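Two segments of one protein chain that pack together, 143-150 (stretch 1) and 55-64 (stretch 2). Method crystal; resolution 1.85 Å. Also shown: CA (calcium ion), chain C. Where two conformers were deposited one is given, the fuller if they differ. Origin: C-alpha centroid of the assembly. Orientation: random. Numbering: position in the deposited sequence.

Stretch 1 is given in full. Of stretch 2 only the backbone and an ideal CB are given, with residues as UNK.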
ATOM      1  N   GLN A 143      -5.839  -0.393 -20.504  1.00 20.65           N
ATOM      2  CA  GLN A 143      -5.156  -0.558 -21.783  1.00 23.13           C
ATOM      3  C   GLN A 143      -4.804   0.782 -22.429  1.00 21.95           C
ATOM      4  O   GLN A 143      -3.675   0.980 -22.881  1.00 21.81           O
ATOM      5  CB  GLN A 143      -6.003  -1.391 -22.746  1.00 25.92           C
ATOM      6  CG  GLN A 143      -5.282  -1.706 -24.049  1.00 32.77           C
ATOM      7  CD  GLN A 143      -3.888  -2.265 -23.813  1.00 36.12           C
ATOM      8  OE1 GLN A 143      -3.723  -3.295 -23.159  1.00 39.40           O
ATOM      9  NE2 GLN A 143      -2.878  -1.582 -24.338  1.00 37.60           N
ATOM     10  N   GLU A 144      -5.769   1.694 -22.479  1.00 20.45           N
ATOM     11  CA  GLU A 144      -5.542   3.015 -23.062  1.00 20.55           C
ATOM     12  C   GLU A 144      -4.445   3.753 -22.301  1.00 18.83           C
ATOM     13  O   GLU A 144      -3.585   4.405 -22.899  1.00 17.51           O
ATOM     14  CB  GLU A 144      -6.817   3.867 -23.008  1.00 23.74           C
ATOM     15  CG  GLU A 144      -7.981   3.396 -23.873  1.00 30.31           C
ATOM     16  CD  GLU A 144      -8.573   2.076 -23.418  1.00 34.13           C
ATOM     17  OE1 GLU A 144      -8.486   1.756 -22.211  1.00 33.85           O
ATOM     18  OE2 GLU A 144      -9.145   1.362 -24.273  1.00 37.76           O
ATOM     19  N   LEU A 145      -4.493   3.661 -20.975  1.00 16.23           N
ATOM     20  CA  LEU A 145      -3.518   4.331 -20.124  1.00 15.19           C
ATOM     21  C   LEU A 145      -2.136   3.718 -20.321  1.00 15.11           C
ATOM     22  O   LEU A 145      -1.133   4.429 -20.376  1.00 14.89           O
ATOM     23  CB  LEU A 145      -3.941   4.222 -18.655  1.00 15.30           C
ATOM     24  CG  LEU A 145      -3.112   5.005 -17.632  1.00 16.90           C
ATOM     25  CD1 LEU A 145      -3.174   6.500 -17.939  1.00 17.09           C
ATOM     26  CD2 LEU A 145      -3.647   4.731 -16.232  1.00 17.35           C
ATOM     27  N   ILE A 146      -2.097   2.395 -20.427  1.00 15.01           N
ATOM     28  CA  ILE A 146      -0.849   1.666 -20.632  1.00 15.77           C
ATOM     29  C   ILE A 146      -0.187   2.129 -21.930  1.00 17.78           C
ATOM     30  O   ILE A 146       1.023   2.357 -21.977  1.00 17.32           O
ATOM     31  CB  ILE A 146      -1.119   0.144 -20.695  1.00 15.89           C
ATOM     32  CG1 ILE A 146      -1.354  -0.394 -19.279  1.00 14.75           C
ATOM     33  CG2 ILE A 146       0.028  -0.576 -21.383  1.00 15.78           C
ATOM     34  CD1 ILE A 146      -1.929  -1.792 -19.235  1.00 15.57           C
ATOM     35  N   GLU A 147      -0.992   2.282 -22.976  1.00 18.64           N
ATOM     36  CA  GLU A 147      -0.490   2.720 -24.274  1.00 19.76           C
ATOM     37  C   GLU A 147      -0.053   4.179 -24.244  1.00 18.77           C
ATOM     38  O   GLU A 147       0.993   4.536 -24.789  1.00 17.74           O
ATOM     39  CB  GLU A 147      -1.563   2.525 -25.347  0.50 21.06           C
ATOM     40  CG  GLU A 147      -1.956   1.074 -25.524  0.50 23.05           C
ATOM     41  CD  GLU A 147      -0.769   0.205 -25.894  0.50 25.28           C
ATOM     42  OE1 GLU A 147      -0.745  -0.980 -25.501  0.50 26.23           O
ATOM     43  OE2 GLU A 147       0.141   0.710 -26.586  0.50 27.44           O
ATOM     44  N   LEU A 148      -0.858   5.018 -23.601  1.00 16.57           N
ATOM     45  CA  LEU A 148      -0.565   6.443 -23.513  1.00 16.83           C
ATOM     46  C   LEU A 148       0.757   6.741 -22.817  1.00 16.29           C
ATOM     47  O   LEU A 148       1.534   7.582 -23.270  1.00 16.80           O
ATOM     48  CB  LEU A 148      -1.697   7.165 -22.773  1.00 17.63           C
ATOM     49  CG  LEU A 148      -1.536   8.675 -22.571  1.00 19.01           C
ATOM     50  CD1 LEU A 148      -1.556   9.387 -23.922  1.00 19.63           C
ATOM     51  CD2 LEU A 148      -2.659   9.192 -21.686  1.00 19.32           C
ATOM     52  N   LEU A 149       1.016   6.045 -21.717  1.00 14.80           N
ATOM     53  CA  LEU A 149       2.228   6.273 -20.942  1.00 13.90           C
ATOM     54  C   LEU A 149       3.364   5.302 -21.250  1.00 14.68           C
ATOM     55  O   LEU A 149       4.401   5.316 -20.583  1.00 14.12           O
ATOM     56  CB  LEU A 149       1.887   6.240 -19.452  1.00 14.12           C
ATOM     57  CG  LEU A 149       0.806   7.256 -19.060  1.00 15.36           C
ATOM     58  CD1 LEU A 149       0.565   7.217 -17.554  1.00 14.45           C
ATOM     59  CD2 LEU A 149       1.240   8.653 -19.496  1.00 15.83           C
ATOM     60  N   GLU A 150       3.159   4.467 -22.263  1.00 14.44           N
ATOM     61  CA  GLU A 150       4.163   3.502 -22.688  1.00 15.93           C
ATOM     62  C   GLU A 150       4.582   2.519 -21.600  1.00 15.76           C
ATOM     63  O   GLU A 150       5.763   2.191 -21.475  1.00 16.07           O
ATOM     64  CB  GLU A 150       5.396   4.240 -23.222  1.00 18.37           C
ATOM     65  CG  GLU A 150       5.131   5.039 -24.494  1.00 23.12           C
ATOM     66  CD  GLU A 150       6.334   5.850 -24.945  1.00 27.04           C
ATOM     67  OE1 GLU A 150       7.449   5.293 -24.986  1.00 27.52           O
ATOM     68  OE2 GLU A 150       6.162   7.045 -25.271  1.00 29.36           O
ATOM     69  N   UNK A  55      -2.071  18.500 -21.891  1.00 22.69           N
ATOM     70  CA  UNK A  55      -2.794  17.621 -22.811  1.00 24.20           C
ATOM     71  C   UNK A  55      -2.844  16.168 -22.348  1.00 22.80           C
ATOM     72  O   UNK A  55      -3.903  15.536 -22.364  1.00 20.83           O
ATOM     73  CB  UNK A  55      -2.149  17.687 -24.197  1.00 24.20           C
ATOM     74  N   UNK A  56      -1.692  15.638 -21.948  1.00 20.80           N
ATOM     75  CA  UNK A  56      -1.603  14.259 -21.487  1.00 20.87           C
ATOM     76  C   UNK A  56      -2.425  14.057 -20.214  1.00 18.81           C
ATOM     77  O   UNK A  56      -3.127  13.056 -20.067  1.00 19.30           O
ATOM     78  CB  UNK A  56      -0.143  13.873 -21.243  1.00 20.87           C
ATOM     79  N   UNK A  57      -2.340  15.020 -19.303  1.00 17.47           N
ATOM     80  CA  UNK A  57      -3.069  14.950 -18.040  1.00 17.47           C
ATOM     81  C   UNK A  57      -4.580  14.993 -18.292  1.00 19.04           C
ATOM     82  O   UNK A  57      -5.359  14.326 -17.605  1.00 16.39           O
ATOM     83  CB  UNK A  57      -2.649  16.095 -17.116  1.00 17.47           C
ATOM     84  N   UNK A  58      -4.990  15.772 -19.288  1.00 19.62           N
ATOM     85  CA  UNK A  58      -6.403  15.880 -19.632  1.00 20.89           C
ATOM     86  C   UNK A  58      -6.900  14.524 -20.132  1.00 20.64           C
ATOM     87  O   UNK A  58      -7.996  14.086 -19.782  1.00 20.62           O
ATOM     88  CB  UNK A  58      -6.629  16.966 -20.685  1.00 20.89           C
ATOM     89  N   UNK A  59      -6.084  13.853 -20.941  1.00 20.50           N
ATOM     90  CA  UNK A  59      -6.457  12.546 -21.467  1.00 19.92           C
ATOM     91  C   UNK A  59      -6.601  11.548 -20.320  1.00 19.39           C
ATOM     92  O   UNK A  59      -7.512  10.724 -20.313  1.00 18.64           O
ATOM     93  CB  UNK A  59      -5.423  12.055 -22.482  1.00 19.92           C
ATOM     94  N   UNK A  60      -5.688  11.622 -19.357  1.00 18.41           N
ATOM     95  CA  UNK A  60      -5.735  10.728 -18.205  1.00 17.07           C
ATOM     96  C   UNK A  60      -7.046  10.938 -17.456  1.00 18.37           C
ATOM     97  O   UNK A  60      -7.708   9.979 -17.053  1.00 17.16           O
ATOM     98  CB  UNK A  60      -4.539  10.963 -17.280  1.00 17.07           C
ATOM     99  N   UNK A  61      -7.414  12.202 -17.273  1.00 18.54           N
ATOM    100  CA  UNK A  61      -8.647  12.546 -16.576  1.00 20.49           C
ATOM    101  C   UNK A  61      -9.860  11.904 -17.246  1.00 20.52           C
ATOM    102  O   UNK A  61     -10.759  11.392 -16.572  1.00 19.60           O
ATOM    103  CB  UNK A  61      -8.818  14.065 -16.522  1.00 20.49           C
ATOM    104  N   UNK A  62      -9.880  11.935 -18.576  1.00 21.25           N
ATOM    105  CA  UNK A  62     -10.985  11.363 -19.336  1.00 22.67           C
ATOM    106  C   UNK A  62     -11.037   9.848 -19.171  1.00 22.00           C
ATOM    107  O   UNK A  62     -12.113   9.263 -19.042  1.00 23.39           O
ATOM    108  CB  UNK A  62     -10.858  11.728 -20.816  1.00 22.67           C
ATOM    109  N   UNK A  63      -9.871   9.216 -19.172  1.00 21.01           N
ATOM    110  CA  UNK A  63      -9.788   7.770 -19.015  1.00 20.41           C
ATOM    111  C   UNK A  63     -10.179   7.357 -17.593  1.00 21.58           C
ATOM    112  O   UNK A  63     -10.591   6.218 -17.360  1.00 22.75           O
ATOM    113  CB  UNK A  63      -8.377   7.279 -19.343  1.00 20.41           C
ATOM    114  N   UNK A  64     -10.054   8.288 -16.651  1.00 21.41           N
ATOM    115  CA  UNK A  64     -10.387   8.025 -15.254  1.00 22.63           C
ATOM    116  C   UNK A  64     -11.838   8.365 -14.917  1.00 23.99           C
ATOM    117  O   UNK A  64     -12.193   8.517 -13.747  1.00 25.77           O
ATOM    118  CB  UNK A  64      -9.450   8.819 -14.341  1.00 22.63           C
TER
HETATM  119 CA    CA C 303       9.683   5.226 -24.816  1.00 22.60          CA

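The two helices run nearly antiparallel, with 165° between their directions and axes 10.4 Å apart at closest approach. Stretch 1 offers mainly leucine side chains.

Position 55 has nothing of stretch 1 within 5.5 Å of its CB, so many residues would fit. It is Glu 55, without contact here.

At position 56 CA-to-CB points sideways, and the ideal CB lies 5.3 Å from Leu 148 CD2. Leu 149 and the carbonyl of Leu 148 lie further on. A long chain could reach them, apolar along its stem and perhaps polar at its end. The residue is Arg 56. Its CD packs 3.7 Å from Leu 149 CD2. Arg 56 NE donates to the O of water 1 (2.7 Å), which donates to Leu 148 O (2.8 Å from the water O). The water thus bridges the stretches, which share no direct hydrogen bond.

Position 57 points away from stretch 1, and position 58 is out of its reach. Neither is restricted by this contact. They are Lys 57 and Lys 58.

Position 59 points toward stretch 1, its ideal CB 4.1 Å from Leu 148 CD2. A modest apolar group would suit, as would a long chain that lies over the leucine and then leaves. Lys 59 does the latter. Its CD sits 4.0 Å from Leu 148 CD1, and the end of the chain leads away.

Position 60 points sideways, yet its ideal CB is 4.7 Å from Leu 145 CD1 and 5.1 Å from Leu 148 CD2. Valine, isoleucine, leucine or methionine would suit. It is Ile 60, with chi1 m and chi2 t. Its CG1 is 4.1 Å from both Leu 145 CD1 and Leu 148 CD2. Its CD1 reaches to 4.5 Å from Leu 149 CD1.

Positions 61 and 62 have no neighbour in stretch 1 near their CB and accept many residues on this evidence: here Ser 61 and Glu 62.

Position 63 points toward stretch 1. The ideal CB is 5.2 Å from Glu 144 CB and 5.4 Å from Leu 145 CB, leaving room for a medium to large apolar chain such as leucine or methionine. Leu 63 fills it. Its CD2 meets Glu 144 CB at 3.6 Å, so the glutamate contributes carbon here. Its CD1 lies 4.4 Å from Leu 148 CD2 and 3.9 Å from Leu 145 N.

Position 64 leaves helical phi/psi at -91/18, and its CB has no partner in stretch 1. A small residue suffices, here Ala 64.

Stretch 2, residues 55-64: ERKKKISELA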
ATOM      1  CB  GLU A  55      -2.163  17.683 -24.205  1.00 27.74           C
ATOM      2  CG  GLU A  55      -2.113  19.076 -24.814  1.00 36.39           C
ATOM      3  CD  GLU A  55      -3.486  19.645 -25.122  1.00 40.60           C
ATOM      4  OE1 GLU A  55      -4.305  19.786 -24.190  1.00 43.67           O
ATOM      5  OE2 GLU A  55      -3.744  19.959 -26.305  1.00 44.25           O
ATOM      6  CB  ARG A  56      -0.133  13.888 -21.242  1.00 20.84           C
ATOM      7  CG  ARG A  56       0.092  12.465 -20.742  1.00 22.79           C
ATOM      8  CD  ARG A  56       1.581  12.119 -20.648  1.00 21.86           C
ATOM      9  NE  ARG A  56       2.209  12.029 -21.967  1.00 23.22           N
ATOM     10  CZ  ARG A  56       3.013  12.951 -22.488  1.00 23.85           C
ATOM     11  NH1 ARG A  56       3.309  14.051 -21.804  1.00 24.51           N
ATOM     12  NH2 ARG A  56       3.515  12.777 -23.704  1.00 24.82           N
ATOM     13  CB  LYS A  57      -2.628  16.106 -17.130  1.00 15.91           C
ATOM     14  CG  LYS A  57      -3.163  16.042 -15.699  1.00 15.92           C
ATOM     15  CD  LYS A  57      -2.303  16.846 -14.720  1.00 14.86           C
ATOM     16  CE  LYS A  57      -2.197  18.324 -15.098  1.00 15.99           C
ATOM     17  NZ  LYS A  57      -3.530  19.000 -15.111  1.00 15.46           N
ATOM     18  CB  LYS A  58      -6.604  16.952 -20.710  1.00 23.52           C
ATOM     19  CG  LYS A  58      -8.051  17.191 -21.112  1.00 29.68           C
ATOM     20  CD  LYS A  58      -8.149  18.289 -22.174  1.00 33.74           C
ATOM     21  CE  LYS A  58      -9.591  18.536 -22.606  1.00 36.24           C
ATOM     22  NZ  LYS A  58      -9.689  19.555 -23.697  1.00 36.00           N
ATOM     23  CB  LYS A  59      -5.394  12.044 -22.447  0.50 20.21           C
ATOM     24  CG  LYS A  59      -5.198  12.921 -23.674  0.50 20.78           C
ATOM     25  CD  LYS A  59      -4.089  12.374 -24.558  0.50 21.65           C
ATOM     26  CE  LYS A  59      -3.875  13.245 -25.781  0.50 22.83           C
ATOM     27  NZ  LYS A  59      -5.104  13.325 -26.616  0.50 24.10           N
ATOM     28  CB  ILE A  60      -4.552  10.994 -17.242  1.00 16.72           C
ATOM     29  CG1 ILE A  60      -3.238  10.578 -17.908  1.00 17.25           C
ATOM     30  CG2 ILE A  60      -4.760  10.235 -15.937  1.00 17.06           C
ATOM     31  CD1 ILE A  60      -1.997  10.827 -17.058  1.00 14.55           C
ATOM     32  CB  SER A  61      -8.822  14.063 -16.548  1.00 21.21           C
ATOM     33  OG  SER A  61     -10.039  14.416 -15.920  1.00 25.24           O
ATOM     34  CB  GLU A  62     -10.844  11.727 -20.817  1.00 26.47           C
ATOM     35  CG  GLU A  62     -10.653  13.220 -21.055  1.00 31.68           C
ATOM     36  CD  GLU A  62     -10.681  13.599 -22.524  1.00 35.61           C
ATOM     37  OE1 GLU A  62      -9.960  12.962 -23.325  1.00 37.77           O
ATOM     38  OE2 GLU A  62     -11.423  14.546 -22.874  1.00 38.55           O
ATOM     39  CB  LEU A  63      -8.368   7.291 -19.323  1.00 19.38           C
ATOM     40  CG  LEU A  63      -7.893   7.443 -20.775  1.00 19.45           C
ATOM     41  CD1 LEU A  63      -6.430   7.040 -20.894  1.00 17.92           C
ATOM     42  CD2 LEU A  63      -8.754   6.581 -21.683  1.00 20.11           C
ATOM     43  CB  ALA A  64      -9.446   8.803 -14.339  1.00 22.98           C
TER
HETATM   44  O   HOH W   1       1.733  10.290 -23.954  1.00 26.49           O
HETATM   45  O   HOH W   2       9.342   3.757 -22.906  1.00 17.88           O
HETATM   46  O   HOH W   3       9.569   6.905 -22.915  1.00 23.33           O
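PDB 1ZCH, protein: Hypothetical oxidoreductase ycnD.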